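Local coordinates for uncharacterized protein (Parabacteroides merdae ATCC 43184, PDB 5BMT) that is of unknown function but probably combines an OB-type lipoprotein domain with a larger, beta-rich part, possibly of immunoglobulin-like fold, at residues A[111-115]-A[116-120]. Residues are numbered along the deposited sequence; the frame is centred on the assembly and turned at random.
Sequences LLFSN and NYKRI
Ser-114 OG accepts the backbone N-H of Tyr-117 N at 3.1 Å and also pairs with Asp-17 OD2. Its chi1 of 70° places the hydroxyl between backbone N and carbonyl carbon, turned to the returning chain, in the plane of the Tyr-117 ring at its edge. Ser-114 N donates to Tyr-117 O at 2.9 Å, closing the loop; a water bonds Ser-114 O and, weakly, Tyr-117 O. Without the hydroxyl, as with an alanine here, Tyr-117 N and Asp-17 would probably lose this partner and the hold on the tip would weaken. Further along, Leu-112 N reaches Arg-119 O at 2.8 Å, nearly straight at 170°, and Arg-119 N returns the bond to Leu-112 O. On one sheet face the Lys-118 and Phe-113 side chains cross obliquely, Lys-118 CE 3.6 Å from Phe-113 CE2, and Leu-111 CD1 meets Ile-120 CG1 at 3.7 Å. On the other face the Arg-119 guanidinium has Tyr-117 CD1 over its rim; its NH1 bonds Lys-118 O and salt-bridges Glu-184, while NE bonds Gly-48 O. This is a tight antiparallel beta hairpin, turning through Asn-115 and Asn-116 in type I beta-turn conformation, with its tip docked on strand 10-18 of the OB-family region.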
ATOM      1  N   LEU A 111       1.019  -5.569   1.241  1.00 12.51           N
ATOM      2  CA  LEU A 111      -0.161  -5.620   2.081  1.00 12.79           C
ATOM      3  C   LEU A 111       0.262  -5.398   3.520  1.00 14.37           C
ATOM      4  O   LEU A 111       1.109  -6.144   4.048  1.00 15.98           O
ATOM      5  CB  LEU A 111      -0.896  -6.968   1.928  1.00 12.56           C
ATOM      6  CG  LEU A 111      -2.225  -7.073   2.731  1.00 16.77           C
ATOM      7  CD1 LEU A 111      -3.267  -6.086   2.202  1.00 17.08           C
ATOM      8  CD2 LEU A 111      -2.806  -8.496   2.642  1.00 19.54           C
ATOM      9  N   LEU A 112      -0.335  -4.383   4.143  1.00 11.61           N
ATOM     10  CA  LEU A 112      -0.106  -4.069   5.560  1.00 11.75           C
ATOM     11  C   LEU A 112      -1.273  -4.549   6.394  1.00 12.86           C
ATOM     12  O   LEU A 112      -2.435  -4.444   5.964  1.00 12.58           O
ATOM     13  CB  LEU A 112       0.036  -2.560   5.755  1.00 11.89           C
ATOM     14  CG  LEU A 112       1.456  -1.980   5.513  1.00 14.46           C
ATOM     15  CD1 LEU A 112       1.839  -2.045   4.016  1.00 15.62           C
ATOM     16  CD2 LEU A 112       1.531  -0.526   6.025  1.00 16.29           C
ATOM     17  N   PHE A 113      -0.958  -5.004   7.613  1.00 12.71           N
ATOM     18  CA  PHE A 113      -1.942  -5.491   8.585  1.00 13.28           C
ATOM     19  C   PHE A 113      -1.951  -4.665   9.846  1.00 15.48           C
ATOM     20  O   PHE A 113      -0.896  -4.251  10.307  1.00 16.12           O
ATOM     21  CB  PHE A 113      -1.576  -6.948   8.994  1.00 15.34           C
ATOM     22  CG  PHE A 113      -1.616  -7.957   7.877  1.00 16.17           C
ATOM     23  CD1 PHE A 113      -0.599  -8.017   6.926  1.00 20.27           C
ATOM     24  CD2 PHE A 113      -2.679  -8.837   7.763  1.00 20.78           C
ATOM     25  CE1 PHE A 113      -0.667  -8.934   5.861  1.00 22.14           C
ATOM     26  CE2 PHE A 113      -2.717  -9.793   6.737  1.00 23.57           C
ATOM     27  CZ  PHE A 113      -1.722  -9.826   5.787  1.00 22.14           C
ATOM     28  N   SER A 114      -3.123  -4.487  10.456  1.00 13.31           N
ATOM     29  CA  SER A 114      -3.218  -3.857  11.768  1.00 13.48           C
ATOM     30  C   SER A 114      -4.202  -4.681  12.583  1.00 17.34           C
ATOM     31  O   SER A 114      -4.680  -5.724  12.118  1.00 18.94           O
ATOM     32  CB  SER A 114      -3.630  -2.388  11.667  1.00 15.00           C
ATOM     33  OG  SER A 114      -4.979  -2.220  11.251  1.00 15.78           O
ATOM     34  N   ASN A 115      -4.586  -4.194  13.748  1.00 14.80           N
ATOM     35  CA  ASN A 115      -5.514  -4.961  14.550  1.00 15.16           C
ATOM     36  C   ASN A 115      -6.853  -5.146  13.825  1.00 18.41           C
ATOM     37  O   ASN A 115      -7.404  -6.250  13.831  1.00 19.94           O
ATOM     38  CB  ASN A 115      -5.703  -4.198  15.868  1.00 16.12           C
ATOM     39  CG  ASN A 115      -6.506  -4.951  16.890  1.00 21.09           C
ATOM     40  OD1 ASN A 115      -6.493  -6.187  16.913  1.00 20.71           O
ATOM     41  ND2 ASN A 115      -7.247  -4.223  17.714  1.00 18.28           N
ATOM     42  N   ASN A 116      -7.367  -4.075  13.181  1.00 13.90           N
ATOM     43  CA  ASN A 116      -8.703  -4.074  12.590  1.00 14.25           C
ATOM     44  C   ASN A 116      -8.755  -3.884  11.081  1.00 17.20           C
ATOM     45  O   ASN A 116      -9.849  -3.962  10.511  1.00 17.88           O
ATOM     46  CB  ASN A 116      -9.526  -2.941  13.216  1.00 14.75           C
ATOM     47  CG  ASN A 116      -9.697  -3.137  14.704  1.00 18.73           C
ATOM     48  OD1 ASN A 116     -10.314  -4.119  15.131  1.00 20.09           O
ATOM     49  ND2 ASN A 116      -9.057  -2.261  15.507  1.00 16.60           N
ATOM     50  N   TYR A 117      -7.630  -3.559  10.447  1.00 13.55           N
ATOM     51  CA  TYR A 117      -7.636  -3.234   9.032  1.00 13.13           C
ATOM     52  C   TYR A 117      -6.545  -3.903   8.256  1.00 14.99           C
ATOM     53  O   TYR A 117      -5.510  -4.309   8.810  1.00 14.68           O
ATOM     54  CB  TYR A 117      -7.401  -1.714   8.871  1.00 13.63           C
ATOM     55  CG  TYR A 117      -8.467  -0.836   9.469  1.00 15.57           C
ATOM     56  CD1 TYR A 117      -9.633  -0.553   8.768  1.00 16.57           C
ATOM     57  CD2 TYR A 117      -8.302  -0.268  10.730  1.00 16.50           C
ATOM     58  CE1 TYR A 117     -10.616   0.280   9.305  1.00 19.55           C
ATOM     59  CE2 TYR A 117      -9.288   0.532  11.292  1.00 17.38           C
ATOM     60  CZ  TYR A 117     -10.437   0.817  10.570  1.00 21.13           C
ATOM     61  OH  TYR A 117     -11.425   1.614  11.106  1.00 24.46           O
ATOM     62  N   LYS A 118      -6.771  -3.987   6.932  1.00 12.98           N
ATOM     63  CA  LYS A 118      -5.731  -4.392   5.970  1.00 11.81           C
ATOM     64  C   LYS A 118      -5.717  -3.368   4.861  1.00 12.12           C
ATOM     65  O   LYS A 118      -6.797  -2.982   4.375  1.00 12.41           O
ATOM     66  CB  LYS A 118      -5.958  -5.808   5.405  1.00 13.53           C
ATOM     67  CG  LYS A 118      -5.975  -6.868   6.518  1.00 15.30           C
ATOM     68  CD  LYS A 118      -6.083  -8.270   5.961  1.00 16.02           C
ATOM     69  CE  LYS A 118      -6.224  -9.288   7.091  1.00 18.00           C
ATOM     70  NZ  LYS A 118      -7.599  -9.292   7.672  1.00 20.41           N
ATOM     71  N   ARG A 119      -4.522  -2.919   4.458  1.00 11.23           N
ATOM     72  CA  ARG A 119      -4.406  -1.985   3.333  1.00 11.21           C
ATOM     73  C   ARG A 119      -3.260  -2.361   2.466  1.00 12.79           C
ATOM     74  O   ARG A 119      -2.185  -2.692   2.975  1.00 13.34           O
ATOM     75  CB  ARG A 119      -4.195  -0.520   3.775  1.00 13.24           C
ATOM     76  CG  ARG A 119      -5.478   0.240   4.153  1.00 15.44           C
ATOM     77  CD  ARG A 119      -5.789   0.092   5.625  1.00 14.76           C
ATOM     78  NE  ARG A 119      -6.996   0.874   5.931  1.00 15.68           N
ATOM     79  CZ  ARG A 119      -8.245   0.506   5.663  1.00 16.22           C
ATOM     80  NH1 ARG A 119      -8.497  -0.689   5.123  1.00 14.99           N
ATOM     81  NH2 ARG A 119      -9.260   1.323   5.944  1.00 17.13           N
ATOM     82  N   ILE A 120      -3.449  -2.256   1.146  1.00 11.87           N
ATOM     83  CA  ILE A 120      -2.308  -2.370   0.247  1.00 12.42           C
ATOM     84  C   ILE A 120      -1.723  -0.964   0.121  1.00 14.51           C
ATOM     85  O   ILE A 120      -2.454  -0.021  -0.216  1.00 15.55           O
ATOM     86  CB  ILE A 120      -2.712  -2.903  -1.139  1.00 15.19           C
ATOM     87  CG1 ILE A 120      -3.380  -4.260  -1.019  1.00 18.16           C
ATOM     88  CG2 ILE A 120      -1.479  -2.978  -2.067  1.00 18.51           C
ATOM     89  CD1 ILE A 120      -4.152  -4.643  -2.320  1.00 28.64           C
TER
HETATM   90  O   HOH W   1      -5.301  -7.359  10.056  1.00 30.02           O